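Local structure of glycoside Hydrolase Family 43_12 (Metagenome, 7JVH) at residues Y61-L75 against P87-I100. The protein probably hydrolyses glycosidic bonds in plant hemicelluloses such as xylan or arabinoxylan, as many family 43 glycoside hydrolases do. Sequence-based numbering, arbitrary orientation.
Sequences YPDPSICRKGDDYYL and PIFHSTDLINWVQI
Leu94 sets its CD2 methyl over the centre of one face of the Tyr73 ring, 3.4 Å from the ring centroid and 13° off its normal, a CH-pi contact that suits a branched aliphatic chain against a broad aromatic face. With CG anti to its carbonyl carbon (chi1 -63°), Tyr73 turns one edge of the ring to Ser91 O and Thr92 O, while its hydroxyl is hydrogen-bonded to Glu309 O. A serine in place of Tyr73 would probably leave Leu94 CD2 without its aromatic seat and Glu309 O without this phenol partner. Beside them, the flat indole of Trp97 offers a broad face to Leu75 CD2, and Ile66 CD1 meets its edge. Further along, Phe89 and Tyr61 form an offset edge-to-face pair, the edge of Phe89 toward the face of Tyr61. On the other face of the sheet, the imidazole N-H of His90 suits the carboxylate of Asp72: NE2 donates in its ring plane to OD1 (2.7 Å), from above the carboxylate plane. Tyr74 lies obliquely by the imidazole and touches Ile100 CD1 with its edge. Tyr73-Ser91 and Leu75-Phe89 are antiparallel hydrogen-bonded pairs; Tyr74-His90 between them is non-hydrogen-bonded. Strands 65-69, 72-76, 85-91 and 98-102 form one blade of the five-bladed beta-propeller characteristic of family 43, with Ile66 and Tyr73 packing on Val308 of strand 300-308 and Ile88 on Ile126 of strand 120-129.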
# COMPACT_ATOMS: atom_id res chain seq x y z
N TYR A 61 2.39 -1.62 -0.37
CA TYR A 61 1.60 -2.41 0.55
C TYR A 61 2.22 -2.23 1.93
O TYR A 61 2.86 -3.13 2.46
CB TYR A 61 1.58 -3.88 0.16
CG TYR A 61 0.80 -4.13 -1.11
CD1 TYR A 61 -0.57 -4.30 -1.08
CD2 TYR A 61 1.44 -4.16 -2.34
CE1 TYR A 61 -1.29 -4.52 -2.24
CE2 TYR A 61 0.73 -4.40 -3.51
CZ TYR A 61 -0.63 -4.58 -3.46
OH TYR A 61 -1.36 -4.82 -4.61
N PRO A 62 2.08 -1.02 2.54
CA PRO A 62 2.73 -0.71 3.81
C PRO A 62 1.95 -1.19 5.03
O PRO A 62 0.83 -1.71 4.93
CB PRO A 62 2.81 0.83 3.77
CG PRO A 62 2.28 1.25 2.41
CD PRO A 62 1.37 0.15 2.00
N ASP A 63 2.59 -1.03 6.20
CA ASP A 63 1.97 -1.27 7.49
C ASP A 63 1.20 -2.59 7.49
O ASP A 63 -0.02 -2.61 7.65
CB ASP A 63 1.03 -0.10 7.84
CG ASP A 63 1.72 1.24 7.76
OD1 ASP A 63 2.80 1.42 8.38
OD2 ASP A 63 1.17 2.13 7.06
N PRO A 64 1.87 -3.74 7.28
CA PRO A 64 1.17 -5.02 7.14
C PRO A 64 0.69 -5.52 8.49
O PRO A 64 1.43 -5.46 9.48
CB PRO A 64 2.25 -5.94 6.58
CG PRO A 64 3.54 -5.37 7.07
CD PRO A 64 3.33 -3.88 7.14
N SER A 65 -0.56 -6.00 8.52
CA SER A 65 -1.16 -6.60 9.69
C SER A 65 -1.73 -7.95 9.28
O SER A 65 -2.24 -8.12 8.18
CB SER A 65 -2.26 -5.70 10.22
OG SER A 65 -2.98 -6.32 11.26
N ILE A 66 -1.64 -8.92 10.20
CA ILE A 66 -1.98 -10.30 9.93
C ILE A 66 -2.65 -10.97 11.13
O ILE A 66 -2.27 -10.73 12.27
CB ILE A 66 -0.73 -11.09 9.46
CG1 ILE A 66 -1.09 -12.51 9.07
CG2 ILE A 66 0.36 -11.07 10.53
CD1 ILE A 66 -0.04 -13.17 8.17
N CYS A 67 -3.66 -11.79 10.84
CA CYS A 67 -4.35 -12.57 11.84
C CYS A 67 -4.62 -13.99 11.30
O CYS A 67 -4.51 -14.23 10.09
CB CYS A 67 -5.65 -11.89 12.21
SG CYS A 67 -6.96 -12.07 11.00
N ARG A 68 -4.99 -14.90 12.21
CA ARG A 68 -5.31 -16.27 11.87
C ARG A 68 -6.62 -16.73 12.50
O ARG A 68 -6.88 -16.45 13.66
CB ARG A 68 -4.18 -17.20 12.32
CG ARG A 68 -4.40 -18.67 11.99
CD ARG A 68 -3.18 -19.51 12.34
NE ARG A 68 -3.56 -20.89 12.60
CZ ARG A 68 -2.71 -21.90 12.78
NH1 ARG A 68 -1.39 -21.70 12.76
NH2 ARG A 68 -3.18 -23.12 12.98
N LYS A 69 -7.43 -17.43 11.69
CA LYS A 69 -8.56 -18.22 12.16
C LYS A 69 -8.42 -19.63 11.56
O LYS A 69 -8.50 -19.79 10.34
CB LYS A 69 -9.88 -17.59 11.72
CG LYS A 69 -11.10 -18.37 12.18
CD LYS A 69 -12.36 -17.91 11.49
CE LYS A 69 -13.55 -18.71 11.97
NZ LYS A 69 -14.77 -18.34 11.23
N GLY A 70 -8.20 -20.62 12.44
CA GLY A 70 -8.03 -22.01 12.04
C GLY A 70 -6.87 -22.19 11.07
O GLY A 70 -5.72 -21.81 11.37
N ASP A 71 -7.17 -22.75 9.89
CA ASP A 71 -6.18 -22.94 8.82
C ASP A 71 -5.95 -21.70 7.96
O ASP A 71 -5.05 -21.72 7.12
CB ASP A 71 -6.62 -24.08 7.88
CG ASP A 71 -6.71 -25.42 8.58
OD1 ASP A 71 -6.10 -25.57 9.66
OD2 ASP A 71 -7.40 -26.31 8.03
N ASP A 72 -6.76 -20.65 8.18
CA ASP A 72 -6.80 -19.48 7.30
C ASP A 72 -6.09 -18.24 7.88
O ASP A 72 -6.34 -17.86 9.03
CB ASP A 72 -8.25 -19.12 6.99
CG ASP A 72 -8.94 -20.19 6.19
OD1 ASP A 72 -8.41 -20.54 5.12
OD2 ASP A 72 -10.00 -20.66 6.63
N TYR A 73 -5.23 -17.64 7.05
CA TYR A 73 -4.53 -16.40 7.37
C TYR A 73 -5.13 -15.27 6.55
O TYR A 73 -5.52 -15.47 5.41
CB TYR A 73 -3.02 -16.51 7.05
CG TYR A 73 -2.27 -17.54 7.86
CD1 TYR A 73 -1.87 -17.28 9.16
CD2 TYR A 73 -1.96 -18.80 7.31
CE1 TYR A 73 -1.18 -18.24 9.90
CE2 TYR A 73 -1.27 -19.75 8.05
CZ TYR A 73 -0.89 -19.46 9.34
OH TYR A 73 -0.22 -20.41 10.08
N TYR A 74 -5.18 -14.08 7.15
CA TYR A 74 -5.63 -12.86 6.48
C TYR A 74 -4.64 -11.74 6.73
O TYR A 74 -4.15 -11.58 7.84
CB TYR A 74 -7.04 -12.47 6.92
CG TYR A 74 -8.09 -13.53 6.64
CD1 TYR A 74 -8.33 -14.54 7.55
CD2 TYR A 74 -8.83 -13.52 5.46
CE1 TYR A 74 -9.28 -15.52 7.30
CE2 TYR A 74 -9.78 -14.48 5.21
CZ TYR A 74 -10.00 -15.49 6.13
OH TYR A 74 -10.93 -16.45 5.88
N LEU A 75 -4.31 -11.00 5.67
CA LEU A 75 -3.27 -9.99 5.71
C LEU A 75 -3.78 -8.73 5.03
O LEU A 75 -4.38 -8.82 3.95
CB LEU A 75 -2.01 -10.51 5.01
CG LEU A 75 -0.90 -9.53 4.63
CD1 LEU A 75 0.01 -9.20 5.81
CD2 LEU A 75 -0.12 -10.10 3.44
N PRO A 87 -6.36 -3.47 1.00
CA PRO A 87 -6.50 -4.73 0.29
C PRO A 87 -6.32 -5.86 1.29
O PRO A 87 -5.55 -5.69 2.24
CB PRO A 87 -5.35 -4.70 -0.72
CG PRO A 87 -4.34 -3.79 -0.10
CD PRO A 87 -5.09 -2.78 0.71
N ILE A 88 -7.06 -6.96 1.11
CA ILE A 88 -7.01 -8.08 2.03
C ILE A 88 -6.67 -9.39 1.28
O ILE A 88 -7.33 -9.76 0.30
CB ILE A 88 -8.31 -8.18 2.86
CG1 ILE A 88 -8.26 -9.41 3.79
CG2 ILE A 88 -9.55 -8.18 1.98
CD1 ILE A 88 -9.24 -9.34 4.94
N PHE A 89 -5.61 -10.06 1.75
CA PHE A 89 -5.09 -11.28 1.15
C PHE A 89 -5.35 -12.47 2.06
O PHE A 89 -5.28 -12.35 3.28
CB PHE A 89 -3.60 -11.14 0.87
CG PHE A 89 -3.27 -9.98 -0.04
CD1 PHE A 89 -3.01 -8.73 0.48
CD2 PHE A 89 -3.22 -10.15 -1.43
CE1 PHE A 89 -2.69 -7.65 -0.35
CE2 PHE A 89 -2.93 -9.08 -2.26
CZ PHE A 89 -2.67 -7.83 -1.72
N HIS A 90 -5.68 -13.62 1.45
CA HIS A 90 -5.91 -14.89 2.16
C HIS A 90 -4.90 -15.95 1.74
O HIS A 90 -4.53 -16.02 0.59
CB HIS A 90 -7.36 -15.37 1.94
CG HIS A 90 -7.58 -16.81 2.27
ND1 HIS A 90 -7.50 -17.82 1.33
CD2 HIS A 90 -7.90 -17.43 3.44
CE1 HIS A 90 -7.76 -18.98 1.90
NE2 HIS A 90 -8.01 -18.77 3.18
N SER A 91 -4.45 -16.75 2.71
CA SER A 91 -3.47 -17.83 2.49
C SER A 91 -3.57 -18.90 3.58
O SER A 91 -3.84 -18.59 4.75
CB SER A 91 -2.05 -17.24 2.46
OG SER A 91 -1.06 -18.26 2.39
N THR A 92 -3.34 -20.16 3.20
CA THR A 92 -3.29 -21.27 4.15
C THR A 92 -1.86 -21.67 4.51
O THR A 92 -1.68 -22.50 5.40
CB THR A 92 -4.03 -22.50 3.61
OG1 THR A 92 -3.49 -22.86 2.34
CG2 THR A 92 -5.50 -22.21 3.47
N ASP A 93 -0.87 -21.07 3.85
CA ASP A 93 0.54 -21.45 3.99
C ASP A 93 1.55 -20.30 4.15
O ASP A 93 2.74 -20.56 4.29
CB ASP A 93 0.95 -22.32 2.79
CG ASP A 93 0.85 -21.59 1.45
OD1 ASP A 93 1.09 -20.36 1.39
OD2 ASP A 93 0.54 -22.25 0.45
N LEU A 94 1.07 -19.05 4.12
CA LEU A 94 1.81 -17.76 4.28
C LEU A 94 2.74 -17.43 3.11
O LEU A 94 3.48 -16.47 3.24
CB LEU A 94 2.60 -17.66 5.59
CG LEU A 94 1.83 -17.88 6.89
CD1 LEU A 94 2.82 -18.00 8.02
CD2 LEU A 94 0.88 -16.74 7.15
N ILE A 95 2.73 -18.22 2.05
CA ILE A 95 3.57 -17.95 0.85
C ILE A 95 2.67 -17.69 -0.36
O ILE A 95 2.96 -16.79 -1.12
CB ILE A 95 4.51 -19.13 0.56
CG1 ILE A 95 5.29 -19.53 1.81
CG2 ILE A 95 5.43 -18.80 -0.59
CD1 ILE A 95 6.67 -18.98 1.85
N ASN A 96 1.63 -18.49 -0.51
CA ASN A 96 0.72 -18.34 -1.66
C ASN A 96 -0.50 -17.56 -1.22
O ASN A 96 -1.31 -18.09 -0.46
CB ASN A 96 0.43 -19.69 -2.30
CG ASN A 96 1.70 -20.45 -2.57
OD1 ASN A 96 2.39 -20.18 -3.54
ND2 ASN A 96 2.04 -21.37 -1.70
N TRP A 97 -0.63 -16.34 -1.72
CA TRP A 97 -1.73 -15.45 -1.31
C TRP A 97 -2.68 -15.15 -2.46
O TRP A 97 -2.23 -15.01 -3.59
CB TRP A 97 -1.13 -14.16 -0.79
CG TRP A 97 -0.26 -14.31 0.41
CD1 TRP A 97 1.08 -14.52 0.44
CD2 TRP A 97 -0.68 -14.18 1.77
NE1 TRP A 97 1.52 -14.55 1.72
CE2 TRP A 97 0.47 -14.35 2.56
CE3 TRP A 97 -1.90 -13.94 2.39
CZ2 TRP A 97 0.42 -14.29 3.95
CZ3 TRP A 97 -1.95 -13.89 3.76
CH2 TRP A 97 -0.80 -14.06 4.52
N VAL A 98 -3.96 -15.11 -2.13
CA VAL A 98 -5.04 -14.68 -3.02
C VAL A 98 -5.65 -13.41 -2.41
O VAL A 98 -6.02 -13.40 -1.23
CB VAL A 98 -6.13 -15.78 -3.15
CG1 VAL A 98 -7.27 -15.33 -4.05
CG2 VAL A 98 -5.53 -17.07 -3.68
N GLN A 99 -5.74 -12.34 -3.21
CA GLN A 99 -6.47 -11.14 -2.82
C GLN A 99 -7.96 -11.46 -2.91
O GLN A 99 -8.47 -11.77 -3.99
CB GLN A 99 -6.13 -9.93 -3.69
CG GLN A 99 -6.86 -8.66 -3.26
CD GLN A 99 -6.24 -7.35 -3.73
OE1 GLN A 99 -5.37 -7.33 -4.58
NE2 GLN A 99 -6.70 -6.23 -3.16
N ILE A 100 -8.64 -11.41 -1.75
CA ILE A 100 -10.07 -11.72 -1.65
C ILE A 100 -10.94 -10.46 -1.75
O ILE A 100 -12.17 -10.55 -1.83
CB ILE A 100 -10.42 -12.51 -0.38
CG1 ILE A 100 -10.15 -11.69 0.89
CG2 ILE A 100 -9.62 -13.81 -0.35
CD1 ILE A 100 -10.54 -12.40 2.17